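Local atomic coordinates of Ras-3 from Cryphonectria parasitica (Cryphonectria parasitica, PDB entry 4KU4), a protein that belongs to the Ras family of small P-loop proteins and binds guanosine-5'-diphosphate and magnesium ions. Residues S29-L34 and L64-T69; E41-D44 and E48-Y51; R106-V111 and K165-G170. One frame throughout, in Å; residues are numbered along the deposited sequence. Where two conformers were deposited one is given.

Interaction 1 (S29-L34 and L64-T69); sequences SLTVNL and LEILDT. With GDP (guanosine-5'-diphosphate), chain C.
Atom O1A of guanosine-5'-diphosphate is gripped twice by S29, in the first turn of helix 27-35, whose T31 and L34 pack on I66. The S29 OG lies 2.7 Å from O1A and donates to it. The S29 N-H adds a second bond to O1A at 2.9 Å, bent to 148°. With OG anti to the carbonyl carbon (chi1 -65°), hydroxyl and amide sit on the same side of S29. This is the start of the helix after the phosphate-binding loop of a Ras-like P-loop fold, lying over strand 60-67. K27 and T28, just ahead, also bond the ligand through their backbone amides.

T31 and L34, one turn apart, both meet I66. T31 and I66 reach toward each other tip to tip, T31 CG2 to I66 CG2 at 3.7 Å. T31 OG1 lies beside its own backbone N and bonds the carbonyl of K27; CG2, anti to that N, points to the strand. M19 also packs on T31. L34 crosses I66 at a slant. Beyond the strand, D68 begins the Asp-Thr-Ala-Gly motif of the family, and its OD2 bonds the hydroxyl of T28. The apolar packing is tightest at the leucine, where L34 CD2 stands only 3.4 Å from I66 CD1.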
# COMPACT_ATOMS: atom_id res chain seq x y z
N SER A 29 5.21 2.37 -9.51
CA SER A 29 4.78 1.38 -10.50
C SER A 29 3.41 0.78 -10.14
O SER A 29 2.53 0.67 -11.00
CB SER A 29 5.84 0.29 -10.67
OG SER A 29 7.04 0.83 -11.21
N LEU A 30 3.23 0.44 -8.87
CA LEU A 30 1.96 -0.09 -8.38
C LEU A 30 0.83 0.92 -8.59
O LEU A 30 -0.25 0.56 -9.06
CB LEU A 30 2.06 -0.46 -6.90
CG LEU A 30 2.76 -1.77 -6.56
CD1 LEU A 30 3.11 -1.79 -5.08
CD2 LEU A 30 1.90 -2.96 -6.92
N THR A 31 1.09 2.17 -8.24
CA THR A 31 0.06 3.21 -8.28
C THR A 31 -0.32 3.55 -9.72
O THR A 31 -1.49 3.76 -10.02
CB THR A 31 0.53 4.50 -7.58
OG1 THR A 31 1.02 4.20 -6.26
CG2 THR A 31 -0.62 5.48 -7.45
N VAL A 32 0.67 3.63 -10.60
CA VAL A 32 0.46 3.92 -12.02
C VAL A 32 -0.29 2.76 -12.69
O VAL A 32 -1.19 2.97 -13.50
CB VAL A 32 1.82 4.19 -12.71
CG1 VAL A 32 1.68 4.21 -14.21
CG2 VAL A 32 2.42 5.50 -12.20
N ASN A 33 0.06 1.54 -12.31
CA ASN A 33 -0.68 0.37 -12.78
C ASN A 33 -2.13 0.38 -12.32
O ASN A 33 -3.04 0.26 -13.14
CB ASN A 33 0.03 -0.92 -12.36
CG ASN A 33 -0.65 -2.17 -12.91
OD1 ASN A 33 -1.51 -2.78 -12.24
ND2 ASN A 33 -0.28 -2.56 -14.12
N LEU A 34 -2.34 0.53 -11.01
CA LEU A 34 -3.67 0.55 -10.45
C LEU A 34 -4.58 1.57 -11.13
O LEU A 34 -5.72 1.27 -11.43
CB LEU A 34 -3.62 0.84 -8.96
CG LEU A 34 -4.99 1.03 -8.31
CD1 LEU A 34 -5.66 -0.33 -8.11
CD2 LEU A 34 -4.81 1.76 -6.99
N LEU A 64 -10.58 6.41 -5.08
CA LEU A 64 -9.38 6.34 -4.25
C LEU A 64 -8.43 7.45 -4.66
O LEU A 64 -8.22 7.69 -5.85
CB LEU A 64 -8.71 4.98 -4.43
CG LEU A 64 -9.61 3.74 -4.40
CD1 LEU A 64 -8.82 2.44 -4.56
CD2 LEU A 64 -10.43 3.72 -3.11
N GLU A 65 -7.88 8.15 -3.68
CA GLU A 65 -6.82 9.11 -3.92
C GLU A 65 -5.57 8.53 -3.28
O GLU A 65 -5.53 8.31 -2.07
CB GLU A 65 -7.17 10.48 -3.32
CG GLU A 65 -6.17 11.59 -3.63
CD GLU A 65 -6.78 12.96 -3.43
OE1 GLU A 65 -6.92 13.70 -4.43
OE2 GLU A 65 -7.15 13.29 -2.28
N ILE A 66 -4.55 8.27 -4.09
CA ILE A 66 -3.37 7.57 -3.59
C ILE A 66 -2.17 8.51 -3.59
O ILE A 66 -1.75 8.99 -4.64
CB ILE A 66 -3.07 6.31 -4.43
CG1 ILE A 66 -4.25 5.35 -4.37
CG2 ILE A 66 -1.82 5.61 -3.94
CD1 ILE A 66 -4.71 4.90 -5.71
N LEU A 67 -1.63 8.75 -2.40
CA LEU A 67 -0.41 9.52 -2.24
C LEU A 67 0.84 8.66 -2.47
O LEU A 67 1.17 7.79 -1.68
CB LEU A 67 -0.37 10.15 -0.84
CG LEU A 67 0.79 11.12 -0.63
CD1 LEU A 67 0.61 12.38 -1.45
CD2 LEU A 67 0.93 11.46 0.85
N ASP A 68 1.52 8.90 -3.59
CA ASP A 68 2.79 8.26 -3.85
C ASP A 68 3.80 9.08 -3.06
O ASP A 68 3.60 10.29 -2.87
CB ASP A 68 3.09 8.29 -5.36
CG ASP A 68 4.29 7.43 -5.75
OD1 ASP A 68 4.77 6.65 -4.91
OD2 ASP A 68 4.73 7.52 -6.91
N THR A 69 4.84 8.44 -2.56
CA THR A 69 5.79 9.10 -1.67
C THR A 69 7.22 8.72 -2.01
O THR A 69 7.49 7.71 -2.64
CB THR A 69 5.57 8.73 -0.19
OG1 THR A 69 5.80 7.33 -0.00
CG2 THR A 69 4.14 9.09 0.27
PB GDP C . 9.61 3.10 -6.02
O1B GDP C . 8.56 4.09 -6.49
O2B GDP C . 9.09 2.36 -4.79
O3B GDP C . 10.90 3.82 -5.71
O3A GDP C . 9.85 2.02 -7.21
PA GDP C . 9.54 2.21 -8.80
O1A GDP C . 8.07 2.12 -9.11
O2A GDP C . 10.15 3.47 -9.36
O5' GDP C . 10.25 0.91 -9.42
C5' GDP C . 11.66 0.74 -9.21
C4' GDP C . 12.14 -0.29 -10.23
O4' GDP C . 11.45 -1.49 -9.96
C3' GDP C . 11.80 0.09 -11.66
O3' GDP C . 12.88 -0.30 -12.52
C2' GDP C . 10.59 -0.75 -11.97
O2' GDP C . 10.50 -1.07 -13.36
C1' GDP C . 10.85 -1.99 -11.13
N9 GDP C . 9.61 -2.67 -10.70
C8 GDP C . 8.60 -2.15 -9.97
N7 GDP C . 7.65 -3.09 -9.75
C5 GDP C . 8.06 -4.23 -10.33
C6 GDP C . 7.54 -5.59 -10.48
O6 GDP C . 6.45 -5.91 -9.98
N1 GDP C . 8.28 -6.48 -11.16
C2 GDP C . 9.45 -6.18 -11.71
N2 GDP C . 10.11 -7.15 -12.38
N3 GDP C . 10.00 -4.94 -11.62
C4 GDP C . 9.35 -3.95 -10.96

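Interaction 2 (E41-D44 and E48-Y51); sequences ETYD and EDSY. With MG (magnesium ion), chain E.
Y43 and D49 are joined by a hydrogen bond from Y43 OH to D49 OD1, 2.8 Å long. The phenol meets OD1 on its syn side, 23° out of the carboxylate plane. Ring and carboxylate planes lie 56° apart. The loop between helix 27-35 and strand 50-57 corresponds to the first switch region of Ras proteins. This contact joins the middle of the loop to its end, at D49, and to the first residues of the strand, at Y51. D44, next to Y43, touches guanosine-5'-diphosphate.

The packed part is built from two tyrosines. Y51 is buried, and its hydroxyl points at the rim of the Y43 ring. It lies in the plane of that ring, with Y51 OH 3.2 Å from Y43 CE2. The carbons Y43 CE2 and Y51 CE1 are 4.0 Å apart. D49 CB sits over one face of the Y51 ring, toward the rim. Y51 also packs on V32 and T35 of helix 27-35, while the Y43 ring stacks on H37. With CG anti to the backbone N (chi1 -168°), Y43 extends across to the strand.

The loose side is wet. The carboxylate of D49 divides its two oxygens between protein and metal. The oxygen turned from Y43, D49 OD2, binds a magnesium ion at 2.2 Å, and five waters fill the rest of its octahedral shell. This ion stands well apart from the diphosphate. Held at both oxygens, the carboxylate probably has little freedom to rotate, and the metal would favour its ionised form. Water 1 of the shell also donates to the backbone oxygen E48 O, 3.0 Å away.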
# COMPACT_ATOMS: atom_id res chain seq x y z
N GLU A 41 3.65 1.99 -18.05
CA GLU A 41 4.87 1.22 -17.89
C GLU A 41 6.05 2.09 -17.47
O GLU A 41 6.99 1.58 -16.86
CB GLU A 41 5.19 0.46 -19.17
CG GLU A 41 4.20 -0.66 -19.47
CD GLU A 41 4.55 -1.43 -20.72
OE2 GLU A 41 3.61 -1.94 -21.38
N THR A 42 6.01 3.38 -17.79
CA THR A 42 7.20 4.21 -17.57
C THR A 42 7.01 5.47 -16.73
O THR A 42 8.00 6.07 -16.30
CB THR A 42 7.85 4.66 -18.90
OG1 THR A 42 6.90 5.40 -19.68
CG2 THR A 42 8.38 3.47 -19.70
N TYR A 43 5.76 5.89 -16.50
CA TYR A 43 5.52 7.16 -15.82
C TYR A 43 6.16 7.21 -14.44
O TYR A 43 5.87 6.38 -13.58
CB TYR A 43 4.02 7.48 -15.74
CG TYR A 43 3.77 8.91 -15.30
CD1 TYR A 43 3.93 9.97 -16.19
CD2 TYR A 43 3.35 9.20 -14.00
CE1 TYR A 43 3.73 11.27 -15.78
CE2 TYR A 43 3.12 10.49 -13.59
CZ TYR A 43 3.31 11.52 -14.49
OH TYR A 43 3.09 12.82 -14.11
N ASP A 44 7.05 8.18 -14.23
CA ASP A 44 7.81 8.25 -12.98
C ASP A 44 8.41 9.62 -12.75
O ASP A 44 9.63 9.78 -12.84
CB ASP A 44 8.95 7.22 -12.98
CG ASP A 44 9.68 7.16 -11.65
OD1 ASP A 44 9.09 7.57 -10.63
OD2 ASP A 44 10.84 6.68 -11.61
N GLU A 48 6.92 13.27 -6.95
CA GLU A 48 5.79 12.33 -6.89
C GLU A 48 4.43 12.97 -7.05
O GLU A 48 4.22 14.11 -6.63
CB GLU A 48 5.79 11.56 -5.56
CG GLU A 48 6.82 10.48 -5.49
CD GLU A 48 8.21 11.03 -5.24
OE1 GLU A 48 8.33 12.13 -4.65
OE2 GLU A 48 9.17 10.34 -5.66
N ASP A 49 3.50 12.23 -7.63
CA ASP A 49 2.15 12.73 -7.81
C ASP A 49 1.18 12.05 -6.87
O ASP A 49 1.53 11.05 -6.22
CB ASP A 49 1.63 12.42 -9.23
CG ASP A 49 2.35 13.20 -10.33
OD1 ASP A 49 1.99 13.01 -11.51
OD2 ASP A 49 3.27 13.99 -10.02
N SER A 50 -0.01 12.63 -6.76
CA SER A 50 -1.12 11.99 -6.08
C SER A 50 -1.87 11.41 -7.28
O SER A 50 -1.93 12.05 -8.33
CB SER A 50 -1.98 12.99 -5.33
OG SER A 50 -3.30 12.51 -5.18
N TYR A 51 -2.42 10.21 -7.13
CA TYR A 51 -3.09 9.53 -8.24
C TYR A 51 -4.52 9.18 -7.85
O TYR A 51 -4.83 9.04 -6.67
CB TYR A 51 -2.33 8.26 -8.63
CG TYR A 51 -0.95 8.49 -9.18
CD1 TYR A 51 -0.75 8.64 -10.55
CD2 TYR A 51 0.15 8.54 -8.34
CE1 TYR A 51 0.51 8.85 -11.07
CE2 TYR A 51 1.42 8.76 -8.85
CZ TYR A 51 1.59 8.91 -10.21
OH TYR A 51 2.85 9.11 -10.73
MG MG E . 3.20 16.18 -10.39
O HOH W 1 3.81 16.56 -8.38
O HOH W 2 3.77 18.27 -10.98
O HOH W 3 5.19 15.81 -10.88
O HOH W 4 3.15 16.22 -12.40
O HOH W 5 1.04 16.72 -10.11

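Interaction 3 (R106-V111 and K165-G170); sequences RLFEEV and KKLGCG
F108 crosses from helix 98-118 to L167, the last residue of helix 157-167, and to C169 just beyond it. The two helices lie on one side of the Ras-type alpha/beta sheet. Its CB leads off with CG anti to the backbone N (chi1 175°), which carries the ring across to the end of the other helix. CG and CD2 come first, and the methyl L167 CD1 lies 3.8 Å from F108 CD2. Further out, F108 CE2 meets L167 CB at 3.7 Å. That CB sits over one ring face, 4.0 Å from the F108 ring centroid and 24° off the normal, a CH-pi contact. The two side chains run alongside each other in opposite directions. At the tip, F108 CZ is 3.6 Å from the backbone oxygen L167 O. On the other side of CZ, F108 CE1 touches C169 CB at 3.8 Å. The sulfur C169 SG stands 4.9 Å from the F108 ring centroid, obliquely placed, in a sulfur-aromatic contact.

The chain can turn here because G168 takes a positive phi (88°). It is the C-prime residue of a Schellman motif that ends the helix and delivers C169 to the ring. V140 of the neighbouring strand and P137 also touch F108.

No hydrogen bond spans the two segments. The contact therefore rests on dispersion, including the aliphatic C-H of L167 CB over the ring face, and on the polarisable sulfur of C169, with little directional demand.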
# COMPACT_ATOMS: atom_id res chain seq x y z
N ARG A 106 9.37 -1.90 10.14
CA ARG A 106 9.59 -0.64 10.86
C ARG A 106 8.55 0.44 10.51
O ARG A 106 8.09 1.16 11.39
CB ARG A 106 11.00 -0.12 10.61
CG ARG A 106 12.10 -1.06 11.09
CD ARG A 106 13.45 -0.35 11.12
NE ARG A 106 13.90 0.02 9.79
CZ ARG A 106 14.72 -0.71 9.05
NH1 ARG A 106 15.18 -1.86 9.52
NH2 ARG A 106 15.08 -0.29 7.85
N LEU A 107 8.20 0.54 9.23
CA LEU A 107 7.23 1.52 8.77
C LEU A 107 5.85 1.24 9.33
O LEU A 107 5.12 2.16 9.70
CB LEU A 107 7.18 1.54 7.24
CG LEU A 107 8.43 2.11 6.61
CD1 LEU A 107 8.53 1.76 5.13
CD2 LEU A 107 8.42 3.62 6.83
N PHE A 108 5.47 -0.03 9.42
CA PHE A 108 4.21 -0.37 10.06
C PHE A 108 4.15 0.19 11.49
O PHE A 108 3.15 0.78 11.89
CB PHE A 108 4.00 -1.89 10.08
CG PHE A 108 2.78 -2.30 10.83
CD1 PHE A 108 1.55 -2.39 10.19
CD2 PHE A 108 2.84 -2.58 12.18
CE1 PHE A 108 0.41 -2.75 10.88
CE2 PHE A 108 1.72 -2.95 12.88
CZ PHE A 108 0.49 -3.03 12.23
N GLU A 109 5.23 0.03 12.25
CA GLU A 109 5.24 0.55 13.62
C GLU A 109 5.12 2.07 13.65
O GLU A 109 4.42 2.60 14.50
CB GLU A 109 6.48 0.09 14.41
CG GLU A 109 6.18 -0.33 15.84
CD GLU A 109 6.38 0.81 16.82
OE1 GLU A 109 6.20 0.59 18.03
OE2 GLU A 109 6.73 1.92 16.37
N GLU A 110 5.80 2.76 12.72
CA GLU A 110 5.63 4.21 12.59
C GLU A 110 4.16 4.56 12.37
O GLU A 110 3.63 5.49 12.98
CB GLU A 110 6.46 4.78 11.44
CG GLU A 110 7.95 4.95 11.70
CD GLU A 110 8.63 5.74 10.58
OE1 GLU A 110 7.90 6.40 9.81
OE2 GLU A 110 9.87 5.70 10.47
N VAL A 111 3.50 3.83 11.48
CA VAL A 111 2.09 4.13 11.20
C VAL A 111 1.21 3.99 12.44
O VAL A 111 0.47 4.91 12.80
CB VAL A 111 1.54 3.27 10.03
CG1 VAL A 111 0.02 3.36 9.97
CG2 VAL A 111 2.17 3.73 8.72
N LYS A 165 0.29 -11.48 9.88
CA LYS A 165 -0.57 -12.06 10.90
C LYS A 165 -0.15 -11.64 12.30
O LYS A 165 -0.99 -11.31 13.15
CB LYS A 165 -0.61 -13.58 10.75
CG LYS A 165 -1.55 -14.04 9.62
CD LYS A 165 -3.00 -13.77 10.00
CE LYS A 165 -3.97 -14.13 8.88
NZ LYS A 165 -3.69 -13.35 7.65
N LYS A 166 1.14 -11.64 12.54
CA LYS A 166 1.67 -11.17 13.82
C LYS A 166 1.24 -9.72 14.11
O LYS A 166 0.87 -9.40 15.23
CB LYS A 166 3.19 -11.31 13.84
CG LYS A 166 3.93 -10.53 14.94
CD LYS A 166 5.43 -10.69 14.77
CE LYS A 166 6.19 -9.62 15.51
NZ LYS A 166 6.15 -9.86 16.97
N LEU A 167 1.26 -8.87 13.08
CA LEU A 167 0.98 -7.44 13.26
C LEU A 167 -0.51 -7.09 13.22
O LEU A 167 -0.91 -6.01 13.65
CB LEU A 167 1.75 -6.61 12.22
CG LEU A 167 3.27 -6.83 12.15
CD1 LEU A 167 3.89 -6.05 11.00
CD2 LEU A 167 3.93 -6.43 13.46
N GLY A 168 -1.33 -7.99 12.69
CA GLY A 168 -2.75 -7.73 12.52
C GLY A 168 -3.12 -7.07 11.21
O GLY A 168 -4.25 -6.61 11.05
N CYS A 169 -2.20 -7.04 10.25
CA CYS A 169 -2.47 -6.34 8.99
C CYS A 169 -2.65 -7.29 7.81
O CYS A 169 -2.52 -8.50 7.94
CB CYS A 169 -1.36 -5.32 8.68
SG CYS A 169 0.27 -6.03 8.28
N GLY A 170 -2.94 -6.73 6.65
CA GLY A 170 -3.12 -7.54 5.46
C GLY A 170 -1.79 -7.87 4.81
O GLY A 170 -0.77 -7.24 5.10

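From the N terminus, interaction 1 opens on helix 27-35 and closes 30 residues later on strand 60-67. Interaction 2 is nested inside that loop, joining the segment after the helix to the start of strand 50-57. The two touch: strands 50-57 and 60-67 are neighbours in the sheet, with a probable hydrogen bond from I66 N to Y51 O of 2.7 Å, and the T31 methyl packs on the Y51 ring. Interaction 3 follows in series, its loop running from helix 98-118 to the end of helix 157-167. It lies on the opposite side of the chain's centre, with its own centre about 20 Å from that of interaction 1.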